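PDB 3VIQ: Swi5-dependent recombination DNA repair protein 1 from Schizosaccharomyces pombe, which takes part in recombinational DNA repair and meiotic chromosome segregation, interacting with Swi5 and with the recombinase Rhp51. Local coordinates for residues A[95-99]-A[112-116]. Residues are numbered along the deposited sequence; the frame is centred on the assembly and turned at random.
Sequences FTMSM and SFDEE
Phe113 meets Met97 at the base of its side chain: Met97 CG lies 3.7 Å from Phe113 CB, and Met97 CB is 3.9 Å from CD2 of the Phe113 ring, the two side chains crossing at about a right angle. With its CG anti to the backbone N (chi1 179°), Met97 then bends at its next two torsions, and its end turns away from Phe113; elsewhere it touches Phe60 of helix 38-68. Trp120 packs edge-to-face with Phe113 and also touches Met97. The backbone N of Phe113 donates to a water at 3.1 Å, and that water donates in turn to Ser98 OG. Further along, Glu115 bends at chi2 (72°), which brings its carboxylate to the first turn of helix 97-103. Ser98 OG donates to Glu115 OE1 at 2.6 Å, approaching nearly along the C-O axis, while Ser98 N adds a weak bond of 3.4 Å to the same oxygen. Thr96 CB rests 3.7 Å from Glu115 OE1, and Thr96, the N-cap, forms a capping box with Met99, its hydroxyl accepting weakly from Met99 N. Replacing Ser98 with alanine removes the hydroxyl, and is likely to leave Glu115 OE1 with the weak amide bond alone in this contact and the water bound to Phe113 N without this acceptor. A carboxylate at the helix N-terminus, held chiefly by the Ser98 hydroxyl, is likely to be favoured by the helix dipole, and it joins segment 112-116 to the start of helix 97-103 within the C-terminal domain.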
ATOM      1  N   PHE A  95     -16.853 -18.279 -14.494  1.00 67.17           N
ATOM      2  CA  PHE A  95     -16.251 -17.018 -14.135  1.00 66.31           C
ATOM      3  C   PHE A  95     -16.639 -16.644 -12.699  1.00 65.64           C
ATOM      4  O   PHE A  95     -17.817 -16.505 -12.380  1.00 66.00           O
ATOM      5  CB  PHE A  95     -16.741 -15.954 -15.102  1.00 64.22           C
ATOM      6  CG  PHE A  95     -16.009 -14.678 -15.019  1.00 61.75           C
ATOM      7  CD1 PHE A  95     -14.671 -14.612 -15.392  1.00 61.06           C
ATOM      8  CD2 PHE A  95     -16.663 -13.515 -14.637  1.00 60.91           C
ATOM      9  CE1 PHE A  95     -13.992 -13.413 -15.362  1.00 59.89           C
ATOM     10  CE2 PHE A  95     -15.993 -12.316 -14.590  1.00 59.87           C
ATOM     11  CZ  PHE A  95     -14.645 -12.258 -14.953  1.00 59.39           C
ATOM     12  N   THR A  96     -15.640 -16.507 -11.835  1.00 64.12           N
ATOM     13  CA  THR A  96     -15.875 -16.213 -10.426  1.00 62.44           C
ATOM     14  C   THR A  96     -15.610 -14.715 -10.135  1.00 59.81           C
ATOM     15  O   THR A  96     -15.019 -13.996 -10.958  1.00 57.53           O
ATOM     16  CB  THR A  96     -14.995 -17.107  -9.535  1.00 62.32           C
ATOM     17  OG1 THR A  96     -13.616 -16.826  -9.798  1.00 60.82           O
ATOM     18  CG2 THR A  96     -15.267 -18.609  -9.804  1.00 61.28           C
ATOM     19  N   MET A  97     -16.074 -14.255  -8.978  1.00 58.92           N
ATOM     20  CA  MET A  97     -15.834 -12.872  -8.553  1.00 60.34           C
ATOM     21  C   MET A  97     -14.335 -12.622  -8.462  1.00 59.53           C
ATOM     22  O   MET A  97     -13.880 -11.526  -8.744  1.00 59.57           O
ATOM     23  CB  MET A  97     -16.517 -12.551  -7.207  1.00 59.82           C
ATOM     24  CG  MET A  97     -16.284 -11.099  -6.677  1.00 59.82           C
ATOM     25  SD  MET A  97     -16.717  -9.748  -7.821  1.00 59.62           S
ATOM     26  CE  MET A  97     -18.468  -9.589  -7.499  1.00 60.88           C
ATOM     27  N   SER A  98     -13.578 -13.653  -8.102  1.00 60.00           N
ATOM     28  CA  SER A  98     -12.153 -13.500  -7.849  1.00 61.06           C
ATOM     29  C   SER A  98     -11.382 -13.331  -9.143  1.00 59.24           C
ATOM     30  O   SER A  98     -10.398 -12.619  -9.185  1.00 57.12           O
ATOM     31  CB  SER A  98     -11.647 -14.704  -7.048  1.00 63.39           C
ATOM     32  OG  SER A  98     -12.425 -14.840  -5.863  1.00 64.96           O
ATOM     33  N   MET A  99     -11.828 -14.007 -10.198  1.00 60.66           N
ATOM     34  CA  MET A  99     -11.267 -13.786 -11.536  1.00 59.63           C
ATOM     35  C   MET A  99     -11.602 -12.366 -11.979  1.00 57.46           C
ATOM     36  O   MET A  99     -10.773 -11.667 -12.576  1.00 55.87           O
ATOM     37  CB  MET A  99     -11.836 -14.788 -12.535  1.00 60.05           C
ATOM     38  CG  MET A  99     -11.350 -16.223 -12.335  1.00 62.32           C
ATOM     39  SD  MET A  99     -12.457 -17.345 -13.208  1.00 66.16           S
ATOM     40  CE  MET A  99     -11.889 -18.971 -12.656  1.00 67.44           C
ATOM     41  N   SER A 112     -11.569  -8.566  -1.087  1.00 65.00           N
ATOM     42  CA  SER A 112     -11.702  -9.966  -1.475  1.00 67.09           C
ATOM     43  C   SER A 112     -13.087 -10.489  -1.207  1.00 68.26           C
ATOM     44  O   SER A 112     -13.755 -10.037  -0.269  1.00 67.68           O
ATOM     45  CB  SER A 112     -10.705 -10.851  -0.725  1.00 65.80           C
ATOM     46  OG  SER A 112      -9.450 -10.763  -1.343  1.00 68.07           O
ATOM     47  N   PHE A 113     -13.489 -11.455  -2.040  1.00 70.50           N
ATOM     48  CA  PHE A 113     -14.751 -12.156  -1.903  1.00 73.56           C
ATOM     49  C   PHE A 113     -14.474 -13.518  -1.267  1.00 74.98           C
ATOM     50  O   PHE A 113     -13.535 -14.216  -1.637  1.00 73.13           O
ATOM     51  CB  PHE A 113     -15.422 -12.343  -3.272  1.00 73.95           C
ATOM     52  CG  PHE A 113     -16.906 -12.667  -3.195  1.00 74.32           C
ATOM     53  CD1 PHE A 113     -17.818 -11.725  -2.734  1.00 72.98           C
ATOM     54  CD2 PHE A 113     -17.392 -13.915  -3.605  1.00 75.63           C
ATOM     55  CE1 PHE A 113     -19.184 -12.023  -2.678  1.00 75.08           C
ATOM     56  CE2 PHE A 113     -18.761 -14.217  -3.544  1.00 74.46           C
ATOM     57  CZ  PHE A 113     -19.653 -13.267  -3.086  1.00 74.04           C
ATOM     58  N   ASP A 114     -15.290 -13.862  -0.281  1.00 79.29           N
ATOM     59  CA  ASP A 114     -15.284 -15.195   0.298  1.00 81.98           C
ATOM     60  C   ASP A 114     -16.098 -16.099  -0.632  1.00 81.92           C
ATOM     61  O   ASP A 114     -17.326 -16.202  -0.532  1.00 81.46           O
ATOM     62  CB  ASP A 114     -15.887 -15.154   1.696  1.00 83.87           C
ATOM     63  CG  ASP A 114     -15.866 -16.493   2.384  1.00 85.54           C
ATOM     64  OD1 ASP A 114     -15.692 -17.537   1.711  1.00 85.53           O
ATOM     65  OD2 ASP A 114     -16.040 -16.486   3.619  1.00 87.68           O
ATOM     66  N   GLU A 115     -15.392 -16.751  -1.539  1.00 81.73           N
ATOM     67  CA  GLU A 115     -16.030 -17.516  -2.599  1.00 83.46           C
ATOM     68  C   GLU A 115     -16.920 -18.646  -2.056  1.00 85.37           C
ATOM     69  O   GLU A 115     -17.897 -19.011  -2.699  1.00 85.91           O
ATOM     70  CB  GLU A 115     -14.962 -18.043  -3.572  1.00 80.77           C
ATOM     71  CG  GLU A 115     -15.444 -18.174  -4.994  1.00 81.05           C
ATOM     72  CD  GLU A 115     -15.634 -16.843  -5.703  1.00 79.11           C
ATOM     73  OE1 GLU A 115     -14.621 -16.171  -5.993  1.00 75.84           O
ATOM     74  OE2 GLU A 115     -16.805 -16.490  -5.995  1.00 78.50           O
ATOM     75  N   GLU A 116     -16.605 -19.168  -0.868  1.00 91.38           N
ATOM     76  CA  GLU A 116     -17.439 -20.204  -0.220  1.00 97.22           C
ATOM     77  C   GLU A 116     -18.715 -19.622   0.386  1.00 99.89           C
ATOM     78  O   GLU A 116     -19.822 -20.008   0.006  1.00102.81           O
ATOM     79  CB  GLU A 116     -16.666 -20.954   0.875  1.00 98.69           C
ATOM     80  CG  GLU A 116     -15.893 -22.174   0.386  1.00101.35           C
ATOM     81  CD  GLU A 116     -16.796 -23.295  -0.109  1.00106.53           C
ATOM     82  OE1 GLU A 116     -17.769 -23.657   0.595  1.00108.54           O
ATOM     83  OE2 GLU A 116     -16.526 -23.822  -1.209  1.00109.07           O
TER
HETATM   84  O   HOH W   1     -11.717 -12.580  -4.323  1.00 61.49           O